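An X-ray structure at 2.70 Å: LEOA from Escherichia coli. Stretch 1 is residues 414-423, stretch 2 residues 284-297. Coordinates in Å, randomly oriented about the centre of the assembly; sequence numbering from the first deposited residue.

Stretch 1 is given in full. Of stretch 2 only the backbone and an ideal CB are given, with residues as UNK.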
# COMPACT_ATOMS: atom_id res chain seq x y z
N ALA A 414 -6.15 -4.56 -9.84
CA ALA A 414 -5.30 -4.20 -8.71
C ALA A 414 -5.70 -4.91 -7.42
O ALA A 414 -4.84 -5.20 -6.59
CB ALA A 414 -5.28 -2.70 -8.53
N PHE A 415 -6.99 -5.22 -7.26
CA PHE A 415 -7.46 -5.89 -6.04
C PHE A 415 -7.70 -7.39 -6.16
O PHE A 415 -8.32 -7.98 -5.28
CB PHE A 415 -8.78 -5.28 -5.58
CG PHE A 415 -8.75 -3.80 -5.39
CD1 PHE A 415 -7.58 -3.14 -5.00
CD2 PHE A 415 -9.90 -3.06 -5.59
CE1 PHE A 415 -7.57 -1.77 -4.83
CE2 PHE A 415 -9.89 -1.70 -5.39
CZ PHE A 415 -8.74 -1.05 -5.01
N ARG A 416 -7.27 -8.03 -7.23
CA ARG A 416 -7.50 -9.47 -7.30
C ARG A 416 -6.64 -10.24 -6.30
O ARG A 416 -7.05 -11.30 -5.86
CB ARG A 416 -7.31 -10.00 -8.71
CG ARG A 416 -8.37 -9.49 -9.68
CD ARG A 416 -8.18 -10.06 -11.07
NE ARG A 416 -9.49 -10.41 -11.58
CZ ARG A 416 -10.07 -11.61 -11.48
NH1 ARG A 416 -9.47 -12.68 -10.95
NH2 ARG A 416 -11.29 -11.73 -11.96
N SER A 417 -5.50 -9.68 -5.92
CA SER A 417 -4.63 -10.32 -4.92
C SER A 417 -5.23 -10.30 -3.55
O SER A 417 -4.74 -10.99 -2.69
CB SER A 417 -3.29 -9.64 -4.84
OG SER A 417 -3.47 -8.29 -5.07
N LEU A 418 -6.26 -9.49 -3.35
CA LEU A 418 -6.91 -9.38 -2.06
C LEU A 418 -7.95 -10.45 -1.85
O LEU A 418 -8.64 -10.44 -0.87
CB LEU A 418 -7.54 -7.99 -1.91
CG LEU A 418 -6.74 -6.87 -1.25
CD1 LEU A 418 -5.27 -7.18 -1.06
CD2 LEU A 418 -6.87 -5.58 -2.00
N GLY A 419 -8.09 -11.37 -2.78
CA GLY A 419 -8.95 -12.53 -2.57
C GLY A 419 -10.43 -12.50 -2.95
O GLY A 419 -10.81 -12.00 -3.99
N GLY A 420 -11.26 -13.08 -2.08
CA GLY A 420 -12.59 -13.54 -2.47
C GLY A 420 -13.59 -12.49 -2.94
O GLY A 420 -14.34 -12.69 -3.92
N ALA A 421 -13.61 -11.36 -2.25
CA ALA A 421 -14.55 -10.30 -2.58
C ALA A 421 -14.24 -9.56 -3.88
O ALA A 421 -15.07 -8.79 -4.30
CB ALA A 421 -14.65 -9.30 -1.43
N PHE A 422 -13.08 -9.80 -4.49
CA PHE A 422 -12.63 -9.08 -5.69
C PHE A 422 -12.47 -9.96 -6.91
O PHE A 422 -11.61 -9.73 -7.73
CB PHE A 422 -11.30 -8.39 -5.41
CG PHE A 422 -11.30 -7.61 -4.15
CD1 PHE A 422 -11.00 -8.21 -2.95
CD2 PHE A 422 -11.65 -6.28 -4.14
CE1 PHE A 422 -11.04 -7.51 -1.78
CE2 PHE A 422 -11.66 -5.57 -2.97
CZ PHE A 422 -11.36 -6.18 -1.78
N LYS A 423 -13.37 -10.92 -7.04
CA LYS A 423 -13.26 -12.00 -8.00
C LYS A 423 -14.66 -12.58 -8.10
O LYS A 423 -15.41 -12.61 -7.13
CB LYS A 423 -12.27 -12.98 -7.41
CG LYS A 423 -11.87 -14.14 -8.29
CD LYS A 423 -11.36 -15.31 -7.45
CE LYS A 423 -12.49 -16.08 -6.75
NZ LYS A 423 -11.98 -16.97 -5.68
N UNK A 284 5.29 -14.31 -2.16
CA UNK A 284 4.90 -13.45 -3.28
C UNK A 284 3.47 -12.91 -3.18
O UNK A 284 3.22 -11.79 -3.53
CB UNK A 284 5.05 -14.22 -4.59
N UNK A 285 2.53 -13.71 -2.73
CA UNK A 285 1.14 -13.33 -2.75
C UNK A 285 0.91 -12.37 -1.61
O UNK A 285 0.01 -11.56 -1.67
CB UNK A 285 0.22 -14.55 -2.65
N UNK A 286 1.73 -12.44 -0.58
CA UNK A 286 1.53 -11.66 0.62
C UNK A 286 2.10 -10.28 0.40
O UNK A 286 1.54 -9.29 0.82
CB UNK A 286 2.17 -12.33 1.84
N UNK A 287 3.27 -10.26 -0.23
CA UNK A 287 3.98 -9.06 -0.57
C UNK A 287 3.12 -8.26 -1.50
O UNK A 287 2.93 -7.07 -1.30
CB UNK A 287 5.34 -9.37 -1.19
N UNK A 288 2.56 -8.95 -2.48
CA UNK A 288 1.59 -8.38 -3.41
C UNK A 288 0.31 -7.95 -2.69
O UNK A 288 -0.26 -6.90 -2.97
CB UNK A 288 1.26 -9.39 -4.51
N UNK A 289 -0.16 -8.79 -1.78
CA UNK A 289 -1.39 -8.48 -1.10
C UNK A 289 -1.31 -7.20 -0.28
O UNK A 289 -2.28 -6.47 -0.27
CB UNK A 289 -1.78 -9.65 -0.20
N UNK A 290 -0.19 -6.94 0.41
CA UNK A 290 -0.12 -5.69 1.22
C UNK A 290 0.15 -4.45 0.37
O UNK A 290 -0.24 -3.38 0.73
CB UNK A 290 0.97 -5.81 2.28
N UNK A 291 0.81 -4.62 -0.75
CA UNK A 291 1.12 -3.54 -1.67
C UNK A 291 -0.15 -3.00 -2.30
O UNK A 291 -0.19 -1.83 -2.68
CB UNK A 291 2.09 -4.01 -2.75
N UNK A 292 -1.19 -3.84 -2.42
CA UNK A 292 -2.47 -3.44 -2.99
C UNK A 292 -3.53 -3.17 -1.93
O UNK A 292 -4.55 -2.57 -2.25
CB UNK A 292 -2.97 -4.52 -3.95
N UNK A 293 -3.33 -3.66 -0.70
CA UNK A 293 -4.10 -3.16 0.44
C UNK A 293 -3.68 -1.70 0.72
O UNK A 293 -4.48 -0.90 1.21
CB UNK A 293 -3.88 -4.04 1.67
N UNK A 294 -2.44 -1.33 0.41
CA UNK A 294 -2.03 0.03 0.69
C UNK A 294 -2.76 0.97 -0.24
O UNK A 294 -3.22 2.04 0.16
CB UNK A 294 -0.52 0.19 0.55
N UNK A 295 -2.90 0.52 -1.49
CA UNK A 295 -3.68 1.24 -2.46
C UNK A 295 -5.09 1.33 -1.94
O UNK A 295 -5.61 2.42 -1.81
CB UNK A 295 -3.63 0.57 -3.83
N UNK A 296 -5.71 0.21 -1.60
CA UNK A 296 -7.12 0.24 -1.15
C UNK A 296 -7.31 1.15 0.06
O UNK A 296 -8.30 1.86 0.11
CB UNK A 296 -7.60 -1.17 -0.81
N UNK A 297 -6.39 1.14 1.01
CA UNK A 297 -6.51 1.98 2.19
C UNK A 297 -6.52 3.45 1.80
O UNK A 297 -7.28 4.22 2.33
CB UNK A 297 -5.37 1.70 3.17

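Stretch 2 is helical throughout. Stretch 1 crosses one side of it with a short 3-10 turn around Ser 417 and flanking loop.

Position 284 is far from stretch 1 and open to almost any residue. It is Gln 284.

Position 285 points sideways, and its CB is also far from stretch 1. A short side chain would not reach across. A long one could meet the carbonyl oxygens of Arg 416 and Ser 417, which favour a donor such as Lys, Arg or Gln. The residue is Arg 285. Its NE donates a hydrogen bond to Ser 417 O at 3.3 Å, and its NH2 adds a weak one to the same Ser 417 O at 3.4 Å. The oxygen lies at the guanidinium edge, near its plane, where the N-H groups point.

Positions 286 and 287 have no neighbour in stretch 1, and the choice is open. They are Val 286 and Thr 287.

Position 288 points sideways, with its CB 4.6 Å from Ser 417 CB. A medium apolar or a flexible polar residue would fit. Leu 288 is found, and its CD2 packs 3.7 Å from Ser 417 CB.

Position 289 is tight. Its CA is 5.3 Å from Ser 417 CA, and its CB lies 4.1 Å from Ser 417 O and 4.4 Å from Leu 418 CD1. A small residue, such as Ala, Gly or Ser, suits so close an approach. It is Ala 289. Its CB makes an apolar contact with Leu 418 CD1 at 4.3 Å.

Positions 290 and 291 face no part of stretch 1 closely, and many residues would do. They are Ser 290 and Arg 291.

Position 292 points toward stretch 1. Its CB is 3.3 Å from Ala 414 O and 4.0 Å from Ser 417 OG. A polar or flat side chain could lie against both; His, Asn or Gln are plausible. It is His 292. Ala 414 O sits over one face of the ring, 3.0 Å from His 292 CG. Ser 417 OG is 3.2 Å from His 292 CD2.

Position 293 points away, but its CB is 4.4 Å from Leu 418 CD1, so an apolar residue suits. Leu 293 makes that apolar contact through its CB.

Position 294 is out of reach; it is Asp 294.

Position 295 points toward stretch 1, its CB 4.7 Å from Phe 415 CE1. Apolar or long polar residues are possible. Glu 295 does both: its OE1 lies 3.8 Å from Ala 414 CB and accepts a hydrogen bond from His 292 ND1 at 2.7 Å, helping fix the imidazole.

Position 296 points toward Phe 415 CE1 and Leu 418 CD2, clearly an apolar site for Leu, Ile or Met. Leu 296 CD1 packs 3.9 Å from Phe 415 CZ, and its CD2 lies 4.4 Å from Phe 422 CZ.

Position 297 is out of reach; it is Asn 297.

Stretch 2, residues 284-297: QRVTLASRHLDELN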
# COMPACT_ATOMS: atom_id res chain seq x y z
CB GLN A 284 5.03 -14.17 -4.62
CG GLN A 284 6.40 -14.08 -5.28
CD GLN A 284 6.39 -14.75 -6.66
OE1 GLN A 284 5.46 -14.53 -7.47
NE2 GLN A 284 7.42 -15.57 -6.93
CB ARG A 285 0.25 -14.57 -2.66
CG ARG A 285 -1.25 -14.33 -2.77
CD ARG A 285 -1.72 -13.80 -4.12
NE ARG A 285 -3.14 -13.47 -4.09
CZ ARG A 285 -4.15 -14.26 -4.48
NH1 ARG A 285 -3.92 -15.47 -4.98
NH2 ARG A 285 -5.41 -13.84 -4.40
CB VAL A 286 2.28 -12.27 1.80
CG1 VAL A 286 2.16 -11.38 3.03
CG2 VAL A 286 1.78 -13.67 2.10
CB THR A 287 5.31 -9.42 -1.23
OG1 THR A 287 6.20 -9.91 -0.22
CG2 THR A 287 5.94 -8.20 -1.92
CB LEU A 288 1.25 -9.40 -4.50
CG LEU A 288 0.50 -8.88 -5.73
CD1 LEU A 288 1.40 -7.98 -6.56
CD2 LEU A 288 -0.04 -10.02 -6.59
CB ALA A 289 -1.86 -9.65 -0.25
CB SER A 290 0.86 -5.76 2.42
OG SER A 290 2.03 -6.49 2.15
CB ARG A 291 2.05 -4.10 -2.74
CG ARG A 291 2.51 -3.17 -3.85
CD ARG A 291 3.64 -3.81 -4.70
NE ARG A 291 3.16 -4.52 -5.90
CZ ARG A 291 2.52 -3.95 -6.93
NH1 ARG A 291 2.25 -2.63 -6.93
NH2 ARG A 291 2.13 -4.68 -7.98
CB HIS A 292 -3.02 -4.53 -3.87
CG HIS A 292 -2.29 -4.68 -5.16
ND1 HIS A 292 -2.20 -3.66 -6.07
CD2 HIS A 292 -1.65 -5.73 -5.70
CE1 HIS A 292 -1.52 -4.07 -7.12
NE2 HIS A 292 -1.17 -5.33 -6.92
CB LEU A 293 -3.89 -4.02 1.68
CG LEU A 293 -4.70 -3.65 2.93
CD1 LEU A 293 -6.17 -3.46 2.58
CD2 LEU A 293 -4.58 -4.61 4.11
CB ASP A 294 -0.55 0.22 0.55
CG ASP A 294 -0.08 1.50 1.17
OD1 ASP A 294 -0.45 1.81 2.32
OD2 ASP A 294 0.65 2.22 0.49
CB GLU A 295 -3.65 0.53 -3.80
CG GLU A 295 -2.37 0.75 -4.59
CD GLU A 295 -2.22 -0.27 -5.71
OE1 GLU A 295 -3.12 -1.12 -5.82
OE2 GLU A 295 -1.20 -0.26 -6.46
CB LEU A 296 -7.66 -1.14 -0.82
CG LEU A 296 -9.09 -1.19 -0.31
CD1 LEU A 296 -10.00 -0.57 -1.34
CD2 LEU A 296 -9.55 -2.58 -0.02
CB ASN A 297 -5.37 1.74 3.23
CG ASN A 297 -5.36 0.33 3.85
OD1 ASN A 297 -4.32 -0.13 4.31
ND2 ASN A 297 -6.50 -0.36 3.87
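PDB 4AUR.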